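Local coordinates for protein thiamine-monophosphate kinase (Aquifex aeolicus, PDB 1VQV) that catalyses the ATP-dependent phosphorylation of thiamine monophosphate to thiamine diphosphate, the active form of vitamin B1, at residues G148-V153 and M279-R284; V225-L230 and G283-G288; P79-I84 and E114-N119. All coordinates share one frame; numbering follows the deposited sequence.

Interaction 1 (G148-V153 and M279-R284)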
ATOM      1  N   GLY B 148       5.239 -37.307   6.713  1.00 65.21           N
ATOM      2  CA  GLY B 148       6.144 -37.929   5.771  1.00 64.45           C
ATOM      3  C   GLY B 148       6.938 -36.893   4.993  1.00 64.04           C
ATOM      4  O   GLY B 148       8.025 -37.199   4.508  1.00 63.97           O
ATOM      5  N   ASP B 149       6.414 -35.670   4.870  1.00 62.79           N
ATOM      6  CA  ASP B 149       7.115 -34.609   4.132  1.00 61.13           C
ATOM      7  C   ASP B 149       8.501 -34.291   4.677  1.00 59.61           C
ATOM      8  O   ASP B 149       8.705 -34.252   5.896  1.00 58.89           O
ATOM      9  CB  ASP B 149       6.332 -33.278   4.152  1.00 60.99           C
ATOM     10  CG  ASP B 149       5.263 -33.185   3.075  1.00 60.45           C
ATOM     11  OD1 ASP B 149       5.366 -33.886   2.045  1.00 60.40           O
ATOM     12  OD2 ASP B 149       4.324 -32.382   3.257  1.00 59.75           O
ATOM     13  N   SER B 150       9.452 -34.061   3.778  1.00 57.78           N
ATOM     14  CA  SER B 150      10.776 -33.647   4.218  1.00 58.04           C
ATOM     15  C   SER B 150      10.679 -32.115   4.319  1.00 58.05           C
ATOM     16  O   SER B 150       9.716 -31.512   3.818  1.00 56.68           O
ATOM     17  CB  SER B 150      11.855 -34.053   3.213  1.00 58.70           C
ATOM     18  OG  SER B 150      12.223 -35.416   3.389  1.00 59.77           O
ATOM     19  N   VAL B 151      11.632 -31.480   4.989  1.00 57.01           N
ATOM     20  CA  VAL B 151      11.577 -30.026   5.109  1.00 56.52           C
ATOM     21  C   VAL B 151      12.797 -29.406   4.428  1.00 55.22           C
ATOM     22  O   VAL B 151      13.934 -29.680   4.802  1.00 55.23           O
ATOM     23  CB  VAL B 151      11.493 -29.586   6.601  1.00 56.89           C
ATOM     24  CG1 VAL B 151      11.249 -28.079   6.697  1.00 55.42           C
ATOM     25  CG2 VAL B 151      10.366 -30.344   7.300  1.00 55.68           C
ATOM     26  N   PHE B 152      12.548 -28.589   3.411  1.00 54.49           N
ATOM     27  CA  PHE B 152      13.631 -27.942   2.668  1.00 54.63           C
ATOM     28  C   PHE B 152      13.649 -26.432   2.839  1.00 53.02           C
ATOM     29  O   PHE B 152      12.644 -25.828   3.229  1.00 51.78           O
ATOM     30  CB  PHE B 152      13.517 -28.200   1.158  1.00 53.25           C
ATOM     31  CG  PHE B 152      13.409 -29.639   0.782  1.00 53.42           C
ATOM     32  CD1 PHE B 152      12.192 -30.312   0.891  1.00 54.52           C
ATOM     33  CD2 PHE B 152      14.519 -30.323   0.301  1.00 53.57           C
ATOM     34  CE1 PHE B 152      12.081 -31.660   0.520  1.00 54.54           C
ATOM     35  CE2 PHE B 152      14.422 -31.664  -0.070  1.00 54.53           C
ATOM     36  CZ  PHE B 152      13.199 -32.336   0.038  1.00 53.47           C
ATOM     37  N   VAL B 153      14.808 -25.844   2.543  1.00 51.62           N
ATOM     38  CA  VAL B 153      15.005 -24.396   2.550  1.00 51.19           C
ATOM     39  C   VAL B 153      15.885 -24.109   1.338  1.00 50.86           C
ATOM     40  O   VAL B 153      16.707 -24.931   0.950  1.00 51.58           O
ATOM     41  CB  VAL B 153      15.719 -23.836   3.828  1.00 51.00           C
ATOM     42  CG1 VAL B 153      14.899 -24.133   5.062  1.00 52.22           C
ATOM     43  CG2 VAL B 153      17.138 -24.389   3.953  1.00 51.63           C
HETATM   44  N   MSE B 279      18.395 -26.525  -3.416  1.00 54.81           N
HETATM   45  CA  MSE B 279      17.485 -27.010  -2.386  1.00 56.36           C
HETATM   46  C   MSE B 279      18.251 -27.822  -1.318  1.00 54.97           C
HETATM   47  O   MSE B 279      19.179 -28.556  -1.645  1.00 54.84           O
HETATM   48  CB  MSE B 279      16.472 -27.890  -3.105  1.00 58.33           C
HETATM   49  CG  MSE B 279      15.206 -28.198  -2.408  1.00 61.91           C
HETATM   50 SE   MSE B 279      14.179 -29.218  -3.683  1.00 75.08          SE
HETATM   51  CE  MSE B 279      14.418 -28.138  -5.294  1.00 67.21           C
ATOM     52  N   THR B 280      17.876 -27.682  -0.050  1.00 54.02           N
ATOM     53  CA  THR B 280      18.539 -28.416   1.035  1.00 52.72           C
ATOM     54  C   THR B 280      17.540 -28.940   2.071  1.00 54.77           C
ATOM     55  O   THR B 280      16.812 -28.162   2.702  1.00 55.30           O
ATOM     56  CB  THR B 280      19.547 -27.528   1.783  1.00 52.50           C
ATOM     57  OG1 THR B 280      20.506 -27.003   0.857  1.00 54.84           O
ATOM     58  CG2 THR B 280      20.266 -28.323   2.857  1.00 52.09           C
ATOM     59  N   GLU B 281      17.498 -30.255   2.251  1.00 54.20           N
ATOM     60  CA  GLU B 281      16.590 -30.833   3.231  1.00 55.54           C
ATOM     61  C   GLU B 281      17.205 -30.666   4.623  1.00 55.00           C
ATOM     62  O   GLU B 281      18.357 -31.015   4.852  1.00 53.44           O
ATOM     63  CB  GLU B 281      16.362 -32.313   2.942  1.00 58.09           C
ATOM     64  CG  GLU B 281      15.362 -32.929   3.892  1.00 63.39           C
ATOM     65  CD  GLU B 281      15.563 -34.411   4.069  1.00 66.31           C
ATOM     66  OE1 GLU B 281      15.346 -35.170   3.095  1.00 68.47           O
ATOM     67  OE2 GLU B 281      15.949 -34.810   5.193  1.00 68.56           O
ATOM     68  N   ILE B 282      16.427 -30.150   5.559  1.00 55.62           N
ATOM     69  CA  ILE B 282      16.954 -29.916   6.890  1.00 56.80           C
ATOM     70  C   ILE B 282      16.272 -30.710   7.997  1.00 58.21           C
ATOM     71  O   ILE B 282      16.781 -30.799   9.114  1.00 57.27           O
ATOM     72  CB  ILE B 282      16.878 -28.416   7.236  1.00 55.91           C
ATOM     73  CG1 ILE B 282      15.422 -27.960   7.251  1.00 54.04           C
ATOM     74  CG2 ILE B 282      17.657 -27.607   6.212  1.00 54.42           C
ATOM     75  CD1 ILE B 282      15.226 -26.653   7.964  1.00 53.81           C
ATOM     76  N   GLY B 283      15.126 -31.297   7.690  1.00 60.23           N
ATOM     77  CA  GLY B 283      14.430 -32.061   8.703  1.00 63.07           C
ATOM     78  C   GLY B 283      13.240 -32.810   8.156  1.00 64.05           C
ATOM     79  O   GLY B 283      13.104 -32.955   6.938  1.00 64.19           O
ATOM     80  N   ARG B 284      12.367 -33.273   9.049  1.00 65.34           N
ATOM     81  CA  ARG B 284      11.185 -34.031   8.634  1.00 66.58           C
ATOM     82  C   ARG B 284       9.901 -33.606   9.339  1.00 66.00           C
ATOM     83  O   ARG B 284       9.930 -33.041  10.436  1.00 65.57           O
ATOM     84  CB  ARG B 284      11.416 -35.529   8.879  1.00 68.34           C
ATOM     85  CG  ARG B 284      12.843 -36.000   8.580  1.00 71.32           C
ATOM     86  CD  ARG B 284      12.943 -37.525   8.432  1.00 73.01           C
ATOM     87  NE  ARG B 284      12.299 -38.251   9.527  1.00 75.58           N
ATOM     88  CZ  ARG B 284      12.409 -39.569   9.728  1.00 75.86           C
ATOM     89  NH1 ARG B 284      13.152 -40.308   8.903  1.00 75.68           N
ATOM     90  NH2 ARG B 284      11.761 -40.154  10.743  1.00 74.89           N
TER
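Phe152 packs between two side chains of 279-284. Glu281 CG lies over one ring face, offset toward the rim. The selenium of Met279, a selenomethionine, lies over the opposite face, 26° off the normal. This is a Met-aromatic contact, with Met279 SE 4.5 Å from the centroid of the Phe152 ring. Met279 CG also reaches Phe152 CD2 at 3.5 Å. Phe266 and His268 of the adjacent strand 263-268 meet the same ring. On the face of Val151 and Val153, Val153 CG1 touches Ile282 CD1 at 3.9 Å, the two side chains crossing at about a right angle, and Leu265 adds to the packing.

The strands run antiparallel inside a mixed sheet. A classic beta bulge interrupts their register, because Ile282 and Gly283 both face Val151. Ile282 N bonds to Val151 O at 2.6 Å, nearly straight. Val151 N bonds to Gly283 O at 2.9 Å, approaching from 48° above the carbonyl plane. Val153 and Thr280 exchange two further backbone bonds.

The polar end is looser than the packing round Phe152. Glu281 CG is anti to the backbone N (chi1 -177°), and its chain runs on toward Ser150, whose OG gives only a weak bond to Glu281 OE1 at 3.1 Å. Glu281 OE2 has its stronger partner in Lys233. Arg284 is exposed at this end.

Interaction 2 (V225-L230 and G283-G288)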
ATOM      1  N   VAL B 225       0.839 -30.085  12.601  1.00 60.15           N
ATOM      2  CA  VAL B 225       1.949 -31.023  12.557  1.00 60.17           C
ATOM      3  C   VAL B 225       3.120 -30.618  13.449  1.00 59.17           C
ATOM      4  O   VAL B 225       3.155 -29.515  13.983  1.00 60.58           O
ATOM      5  CB  VAL B 225       2.420 -31.242  11.090  1.00 59.05           C
ATOM      6  CG1 VAL B 225       3.268 -30.073  10.606  1.00 59.44           C
ATOM      7  CG2 VAL B 225       3.169 -32.551  10.986  1.00 60.14           C
ATOM      8  N   LYS B 226       4.056 -31.542  13.621  1.00 59.51           N
ATOM      9  CA  LYS B 226       5.249 -31.343  14.437  1.00 61.34           C
ATOM     10  C   LYS B 226       6.453 -31.473  13.496  1.00 61.51           C
ATOM     11  O   LYS B 226       6.501 -32.415  12.696  1.00 61.46           O
ATOM     12  CB  LYS B 226       5.282 -32.425  15.527  1.00 62.48           C
ATOM     13  CG  LYS B 226       6.584 -32.581  16.316  1.00 63.44           C
ATOM     14  CD  LYS B 226       6.483 -33.741  17.314  1.00 65.78           C
ATOM     15  CE  LYS B 226       7.810 -33.994  18.059  1.00 67.50           C
ATOM     16  NZ  LYS B 226       8.949 -34.285  17.124  1.00 69.23           N
ATOM     17  N   ILE B 227       7.408 -30.542  13.577  1.00 60.82           N
ATOM     18  CA  ILE B 227       8.586 -30.572  12.701  1.00 60.36           C
ATOM     19  C   ILE B 227       9.886 -30.887  13.437  1.00 62.31           C
ATOM     20  O   ILE B 227      10.092 -30.453  14.577  1.00 62.51           O
ATOM     21  CB  ILE B 227       8.752 -29.215  11.923  1.00 58.57           C
ATOM     22  CG1 ILE B 227       7.703 -29.132  10.811  1.00 57.80           C
ATOM     23  CG2 ILE B 227      10.163 -29.070  11.352  1.00 57.84           C
ATOM     24  CD1 ILE B 227       7.876 -27.955   9.877  1.00 56.80           C
ATOM     25  N   GLU B 228      10.762 -31.640  12.771  1.00 63.44           N
ATOM     26  CA  GLU B 228      12.052 -32.021  13.334  1.00 65.72           C
ATOM     27  C   GLU B 228      13.183 -31.598  12.398  1.00 65.62           C
ATOM     28  O   GLU B 228      13.280 -32.092  11.267  1.00 64.75           O
ATOM     29  CB  GLU B 228      12.117 -33.534  13.531  1.00 68.48           C
ATOM     30  CG  GLU B 228      10.894 -34.146  14.196  1.00 73.37           C
ATOM     31  CD  GLU B 228      10.988 -35.664  14.281  1.00 75.27           C
ATOM     32  OE1 GLU B 228      11.690 -36.273  13.432  1.00 75.79           O
ATOM     33  OE2 GLU B 228      10.345 -36.236  15.189  1.00 76.25           O
ATOM     34  N   ILE B 229      14.053 -30.718  12.892  1.00 65.40           N
ATOM     35  CA  ILE B 229      15.182 -30.195  12.116  1.00 64.06           C
ATOM     36  C   ILE B 229      16.541 -30.616  12.693  1.00 62.71           C
ATOM     37  O   ILE B 229      16.738 -30.628  13.903  1.00 63.52           O
ATOM     38  CB  ILE B 229      15.133 -28.636  12.075  1.00 63.79           C
ATOM     39  CG1 ILE B 229      13.853 -28.154  11.379  1.00 63.73           C
ATOM     40  CG2 ILE B 229      16.351 -28.078  11.357  1.00 64.83           C
ATOM     41  CD1 ILE B 229      13.660 -26.641  11.485  1.00 64.15           C
ATOM     42  N   LEU B 230      17.481 -30.948  11.814  1.00 61.82           N
ATOM     43  CA  LEU B 230      18.832 -31.344  12.219  1.00 61.54           C
ATOM     44  C   LEU B 230      19.802 -30.190  11.960  1.00 62.12           C
ATOM     45  O   LEU B 230      20.103 -29.850  10.808  1.00 62.69           O
ATOM     46  CB  LEU B 230      19.270 -32.588  11.447  1.00 60.50           C
ATOM     47  CG  LEU B 230      18.430 -33.847  11.708  1.00 60.81           C
ATOM     48  CD1 LEU B 230      18.921 -34.965  10.796  1.00 59.50           C
ATOM     49  CD2 LEU B 230      18.528 -34.265  13.182  1.00 58.48           C
ATOM     50  N   GLY B 283      15.126 -31.297   7.690  1.00 60.23           N
ATOM     51  CA  GLY B 283      14.430 -32.061   8.703  1.00 63.07           C
ATOM     52  C   GLY B 283      13.240 -32.810   8.156  1.00 64.05           C
ATOM     53  O   GLY B 283      13.104 -32.955   6.938  1.00 64.19           O
ATOM     54  N   ARG B 284      12.367 -33.273   9.049  1.00 65.34           N
ATOM     55  CA  ARG B 284      11.185 -34.031   8.634  1.00 66.58           C
ATOM     56  C   ARG B 284       9.901 -33.606   9.339  1.00 66.00           C
ATOM     57  O   ARG B 284       9.930 -33.041  10.436  1.00 65.57           O
ATOM     58  CB  ARG B 284      11.416 -35.529   8.879  1.00 68.34           C
ATOM     59  CG  ARG B 284      12.843 -36.000   8.580  1.00 71.32           C
ATOM     60  CD  ARG B 284      12.943 -37.525   8.432  1.00 73.01           C
ATOM     61  NE  ARG B 284      12.299 -38.251   9.527  1.00 75.58           N
ATOM     62  CZ  ARG B 284      12.409 -39.569   9.728  1.00 75.86           C
ATOM     63  NH1 ARG B 284      13.152 -40.308   8.903  1.00 75.68           N
ATOM     64  NH2 ARG B 284      11.761 -40.154  10.743  1.00 74.89           N
ATOM     65  N   VAL B 285       8.777 -33.876   8.688  1.00 65.56           N
ATOM     66  CA  VAL B 285       7.461 -33.574   9.242  1.00 64.99           C
ATOM     67  C   VAL B 285       6.913 -34.902   9.781  1.00 66.48           C
ATOM     68  O   VAL B 285       6.933 -35.930   9.084  1.00 65.82           O
ATOM     69  CB  VAL B 285       6.504 -33.004   8.161  1.00 63.20           C
ATOM     70  CG1 VAL B 285       5.107 -32.927   8.693  1.00 60.99           C
ATOM     71  CG2 VAL B 285       6.955 -31.629   7.742  1.00 61.13           C
ATOM     72  N   GLU B 286       6.443 -34.871  11.026  1.00 68.12           N
ATOM     73  CA  GLU B 286       5.922 -36.058  11.695  1.00 69.78           C
ATOM     74  C   GLU B 286       4.886 -35.728  12.753  1.00 70.50           C
ATOM     75  O   GLU B 286       4.444 -34.578  12.896  1.00 70.35           O
ATOM     76  CB  GLU B 286       7.036 -36.809  12.427  1.00 71.86           C
ATOM     77  CG  GLU B 286       8.117 -37.438  11.565  1.00 76.38           C
ATOM     78  CD  GLU B 286       9.108 -38.295  12.382  1.00 78.41           C
ATOM     79  OE1 GLU B 286      10.129 -38.736  11.803  1.00 79.09           O
ATOM     80  OE2 GLU B 286       8.865 -38.534  13.596  1.00 78.62           O
ATOM     81  N   GLU B 287       4.544 -36.770  13.512  1.00 70.20           N
ATOM     82  CA  GLU B 287       3.618 -36.716  14.640  1.00 69.79           C
ATOM     83  C   GLU B 287       2.767 -35.451  14.791  1.00 69.44           C
ATOM     84  O   GLU B 287       1.859 -35.214  13.997  1.00 69.46           O
ATOM     85  CB  GLU B 287       4.415 -36.949  15.917  1.00 71.32           C
ATOM     86  CG  GLU B 287       5.310 -38.177  15.863  1.00 74.03           C
ATOM     87  CD  GLU B 287       6.243 -38.230  17.060  1.00 76.82           C
ATOM     88  OE1 GLU B 287       7.103 -37.322  17.179  1.00 76.58           O
ATOM     89  OE2 GLU B 287       6.121 -39.173  17.883  1.00 77.26           O
ATOM     90  N   GLY B 288       3.024 -34.649  15.823  1.00 68.41           N
ATOM     91  CA  GLY B 288       2.243 -33.431  15.974  1.00 68.37           C
ATOM     92  C   GLY B 288       2.641 -32.498  17.112  1.00 69.57           C
ATOM     93  O   GLY B 288       3.247 -32.915  18.103  1.00 69.88           O
TER
HETATM   94  O   HOH W   1       9.174 -38.916  17.080  1.00 54.86           O
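A salt-bridge network of Lys226, Glu228 and Glu287 gathers beside the Lys226 and Glu228 face of the antiparallel pair formed by strands 226-229 and 280-286, Glu287 reaching in from the loop after the latter. The Lys226 and Glu287 side chains run side by side and point the same way. Lys226 NZ is 3.6 Å from Glu287 OE1. It also makes a weak bond to Glu228 OE2 at 3.1 Å, after the chain bends at its end (chi4 -58°). Phe292 takes the same lysine in a cation-pi contact. A water bonds weakly to Glu287 OE1 and Glu228 OE2.

Four backbone bonds join the strands within the mixed sheet, the one from Arg284 N to Glu228 O less surely placed. Lys226 pairs with Glu286, and Glu228 with Arg284, as hydrogen-bonded pairs. Glu286 N meets Lys226 O at 3.0 Å with an N-H...O angle of 173°. Glu228 N meets Arg284 O at 2.8 Å.

Glu228 OE2 is 3.2 Å from Glu286 OE2, with the carboxylate planes 52° apart. The two acids would be expected to repel if both are charged. Two bridges would probably ease this: Lys226 to Glu228, and Arg284 to Glu286 at a doubtfully short distance.

The other face is apolar. Ile227 CG1 packs on Val285 CG2 at 4.0 Å, and helix 212-222 covers Ile227 and Ile229 through Leu219 and Leu212. Gly283 stands across from Ile229 as a non-hydrogen-bonded pair.

Interaction 3 (P79-I84 and E114-N119)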
ATOM      1  N   PRO B  79       4.790 -12.200  -9.614  1.00 55.32           N
ATOM      2  CA  PRO B  79       4.570 -10.759  -9.407  1.00 54.59           C
ATOM      3  C   PRO B  79       4.113 -10.066 -10.685  1.00 54.63           C
ATOM      4  O   PRO B  79       4.777 -10.162 -11.710  1.00 55.25           O
ATOM      5  CB  PRO B  79       5.940 -10.267  -8.949  1.00 55.19           C
ATOM      6  CG  PRO B  79       6.873 -11.153  -9.711  1.00 54.13           C
ATOM      7  CD  PRO B  79       6.228 -12.518  -9.555  1.00 54.78           C
ATOM      8  N   LYS B  80       2.986  -9.361 -10.612  1.00 54.90           N
ATOM      9  CA  LYS B  80       2.435  -8.659 -11.768  1.00 53.35           C
ATOM     10  C   LYS B  80       2.426  -7.132 -11.667  1.00 52.76           C
ATOM     11  O   LYS B  80       3.077  -6.456 -12.469  1.00 53.41           O
ATOM     12  CB  LYS B  80       1.022  -9.165 -12.058  1.00 56.27           C
ATOM     13  CG  LYS B  80       0.968 -10.627 -12.547  1.00 60.07           C
ATOM     14  CD  LYS B  80       1.578 -10.776 -13.952  1.00 62.58           C
ATOM     15  CE  LYS B  80       0.731 -10.055 -14.996  1.00 64.97           C
ATOM     16  NZ  LYS B  80       1.421  -9.958 -16.317  1.00 66.54           N
ATOM     17  N   TRP B  81       1.721  -6.579 -10.683  1.00 52.15           N
ATOM     18  CA  TRP B  81       1.636  -5.114 -10.555  1.00 50.73           C
ATOM     19  C   TRP B  81       2.077  -4.573  -9.204  1.00 49.88           C
ATOM     20  O   TRP B  81       1.930  -5.229  -8.180  1.00 49.16           O
ATOM     21  CB  TRP B  81       0.200  -4.641 -10.843  1.00 49.88           C
ATOM     22  CG  TRP B  81      -0.334  -5.169 -12.127  1.00 49.17           C
ATOM     23  CD1 TRP B  81       0.056  -4.812 -13.387  1.00 49.72           C
ATOM     24  CD2 TRP B  81      -1.235  -6.265 -12.280  1.00 49.78           C
ATOM     25  NE1 TRP B  81      -0.536  -5.630 -14.318  1.00 50.26           N
ATOM     26  CE2 TRP B  81      -1.335  -6.533 -13.667  1.00 50.97           C
ATOM     27  CE3 TRP B  81      -1.967  -7.058 -11.377  1.00 50.57           C
ATOM     28  CZ2 TRP B  81      -2.132  -7.563 -14.174  1.00 50.52           C
ATOM     29  CZ3 TRP B  81      -2.758  -8.082 -11.878  1.00 50.46           C
ATOM     30  CH2 TRP B  81      -2.834  -8.324 -13.268  1.00 51.30           C
ATOM     31  N   ALA B  82       2.593  -3.351  -9.208  1.00 49.84           N
ATOM     32  CA  ALA B  82       3.059  -2.733  -7.981  1.00 49.63           C
ATOM     33  C   ALA B  82       2.694  -1.253  -7.837  1.00 50.16           C
ATOM     34  O   ALA B  82       2.712  -0.494  -8.811  1.00 50.60           O
ATOM     35  CB  ALA B  82       4.559  -2.900  -7.879  1.00 49.48           C
ATOM     36  N   LEU B  83       2.351  -0.868  -6.611  1.00 51.13           N
ATOM     37  CA  LEU B  83       2.016   0.512  -6.253  1.00 51.90           C
ATOM     38  C   LEU B  83       3.039   0.958  -5.200  1.00 52.19           C
ATOM     39  O   LEU B  83       3.145   0.352  -4.123  1.00 50.79           O
ATOM     40  CB  LEU B  83       0.611   0.613  -5.643  1.00 51.06           C
ATOM     41  CG  LEU B  83      -0.628   0.462  -6.515  1.00 50.67           C
ATOM     42  CD1 LEU B  83      -1.856   0.692  -5.675  1.00 51.99           C
ATOM     43  CD2 LEU B  83      -0.585   1.471  -7.636  1.00 51.85           C
ATOM     44  N   ILE B  84       3.788   2.014  -5.504  1.00 51.94           N
ATOM     45  CA  ILE B  84       4.792   2.495  -4.572  1.00 52.90           C
ATOM     46  C   ILE B  84       4.476   3.862  -3.999  1.00 51.45           C
ATOM     47  O   ILE B  84       4.411   4.859  -4.715  1.00 50.86           O
ATOM     48  CB  ILE B  84       6.177   2.530  -5.229  1.00 54.92           C
ATOM     49  CG1 ILE B  84       6.583   1.105  -5.612  1.00 55.15           C
ATOM     50  CG2 ILE B  84       7.185   3.162  -4.282  1.00 55.16           C
ATOM     51  CD1 ILE B  84       7.952   0.984  -6.187  1.00 58.48           C
ATOM     52  N   GLU B 114       5.555  -4.783 -12.725  1.00 62.13           N
ATOM     53  CA  GLU B 114       5.645  -3.376 -13.055  1.00 62.70           C
ATOM     54  C   GLU B 114       4.948  -2.458 -12.096  1.00 61.49           C
ATOM     55  O   GLU B 114       3.985  -2.841 -11.432  1.00 61.45           O
ATOM     56  CB  GLU B 114       5.051  -3.148 -14.431  1.00 65.91           C
ATOM     57  CG  GLU B 114       3.634  -3.641 -14.507  1.00 69.24           C
ATOM     58  CD  GLU B 114       2.927  -3.130 -15.728  1.00 73.07           C
ATOM     59  OE1 GLU B 114       1.783  -3.583 -15.992  1.00 74.63           O
ATOM     60  OE2 GLU B 114       3.517  -2.266 -16.428  1.00 74.87           O
ATOM     61  N   VAL B 115       5.436  -1.227 -12.046  1.00 59.80           N
ATOM     62  CA  VAL B 115       4.834  -0.229 -11.191  1.00 59.26           C
ATOM     63  C   VAL B 115       3.751   0.437 -12.031  1.00 58.93           C
ATOM     64  O   VAL B 115       3.973   0.777 -13.191  1.00 60.18           O
ATOM     65  CB  VAL B 115       5.899   0.763 -10.690  1.00 58.66           C
ATOM     66  CG1 VAL B 115       5.300   2.122 -10.485  1.00 59.30           C
ATOM     67  CG2 VAL B 115       6.468   0.256  -9.362  1.00 59.15           C
ATOM     68  N   VAL B 116       2.560   0.561 -11.462  1.00 58.30           N
ATOM     69  CA  VAL B 116       1.435   1.163 -12.176  1.00 58.92           C
ATOM     70  C   VAL B 116       1.016   2.484 -11.532  1.00 61.73           C
ATOM     71  O   VAL B 116       0.338   3.302 -12.160  1.00 61.31           O
ATOM     72  CB  VAL B 116       0.207   0.235 -12.170  1.00 57.11           C
ATOM     73  CG1 VAL B 116       0.506  -1.033 -12.930  1.00 55.29           C
ATOM     74  CG2 VAL B 116      -0.205  -0.070 -10.721  1.00 55.89           C
ATOM     75  N   GLY B 117       1.409   2.689 -10.275  1.00 63.48           N
ATOM     76  CA  GLY B 117       1.045   3.918  -9.603  1.00 65.50           C
ATOM     77  C   GLY B 117       1.622   4.078  -8.213  1.00 67.08           C
ATOM     78  O   GLY B 117       2.420   3.253  -7.752  1.00 66.61           O
ATOM     79  N   GLY B 118       1.192   5.160  -7.559  1.00 67.76           N
ATOM     80  CA  GLY B 118       1.621   5.510  -6.213  1.00 67.69           C
ATOM     81  C   GLY B 118       1.516   7.023  -6.036  1.00 67.38           C
ATOM     82  O   GLY B 118       1.210   7.744  -6.994  1.00 68.32           O
ATOM     83  N   ASN B 119       1.765   7.509  -4.825  1.00 65.97           N
ATOM     84  CA  ASN B 119       1.702   8.940  -4.563  1.00 65.94           C
ATOM     85  C   ASN B 119       2.845   9.340  -3.657  1.00 64.72           C
ATOM     86  O   ASN B 119       3.526   8.486  -3.078  1.00 65.83           O
ATOM     87  CB  ASN B 119       0.388   9.343  -3.871  1.00 67.73           C
ATOM     88  CG  ASN B 119       0.308   8.856  -2.424  1.00 66.61           C
ATOM     89  OD1 ASN B 119       1.286   8.934  -1.661  1.00 66.41           O
ATOM     90  ND2 ASN B 119      -0.868   8.362  -2.039  1.00 66.99           N
TER
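Ala82 and Val115 pair across two parallel strands whose directions differ by 46°. Four backbone hydrogen bonds join them. Glu114 N bonds to Lys80 O, and Ala82 N bonds to Glu114 O. Val116 N reaches Ala82 O at 2.9 Å with an angle of 163°. Ile84 N reaches Gly117 O at 2.9 Å, in the carbonyl plane. The register slips by one between Ala82 and Leu83, a beta bulge that takes in Val116. The strands are the two ends of a beta-alpha-beta unit, with helix 94-111 between them. CA-H...O contacts add to the backbone bonding, the last being Gly118 CA to Ile84 O at 3.2 Å.

Apolar contacts fall on two faces. Ile84 CD1 meets Val115 CG2 at 3.6 Å, the side chains crossing at about a right angle, and both residues rest on Val104 of helix 94-111. On the other face Val116 bridges two residues. Its CG1 lies 3.8 Å from Trp81 CD1, and its CG2 lies 3.5 Å from Leu83 CD2. Leu40, Thr41 and Thr28 of the second subunit pack on Trp81, Leu83 and Val116 respectively. An alanine at Val116 would remove both methyls and would probably leave a gap between Trp81 and Leu83 at the subunit interface.

One polar group meets the indole. Glu114 CG lies between its backbone N and carbonyl carbon (chi1 56°), and the extended chain beyond it runs beside Trp81. Glu114 OE1 sits at the ring edge near its plane, 3.4 Å from Trp81 CD1. Lys80 CB lies over the centre of one indole face.

Across the segments the contact rests on backbone bonds and apolar side chains. The backbone bonding runs up to Gly117, so it would probably fix the chain where Gly118 and Asn119 bind ATP, Asn119 also binding magnesium.

How the interactions relate
Interactions 1 and 2 are neighbours in one sheet, their centres 9 Å apart. They use opposite edges of strand 280-286 and share Gly283 and Arg284. Direct links tie them: Ile282 O to Leu230 N at 2.8 Å, a probable hydrogen bond, and Val151 CG2 to Val285 CG2 at 3.7 Å. Interaction 3 lies in the other sheet, across the chain's centre. Its centre is 35 Å from that of interaction 1 and 39 Å from that of interaction 2. It alone contains residues that bind ATP or magnesium. The others stand back: the side chain of Val153 is about 11 Å from that of magnesium-binding Asp207, and Val225 about 10 Å from ATP-binding Arg142.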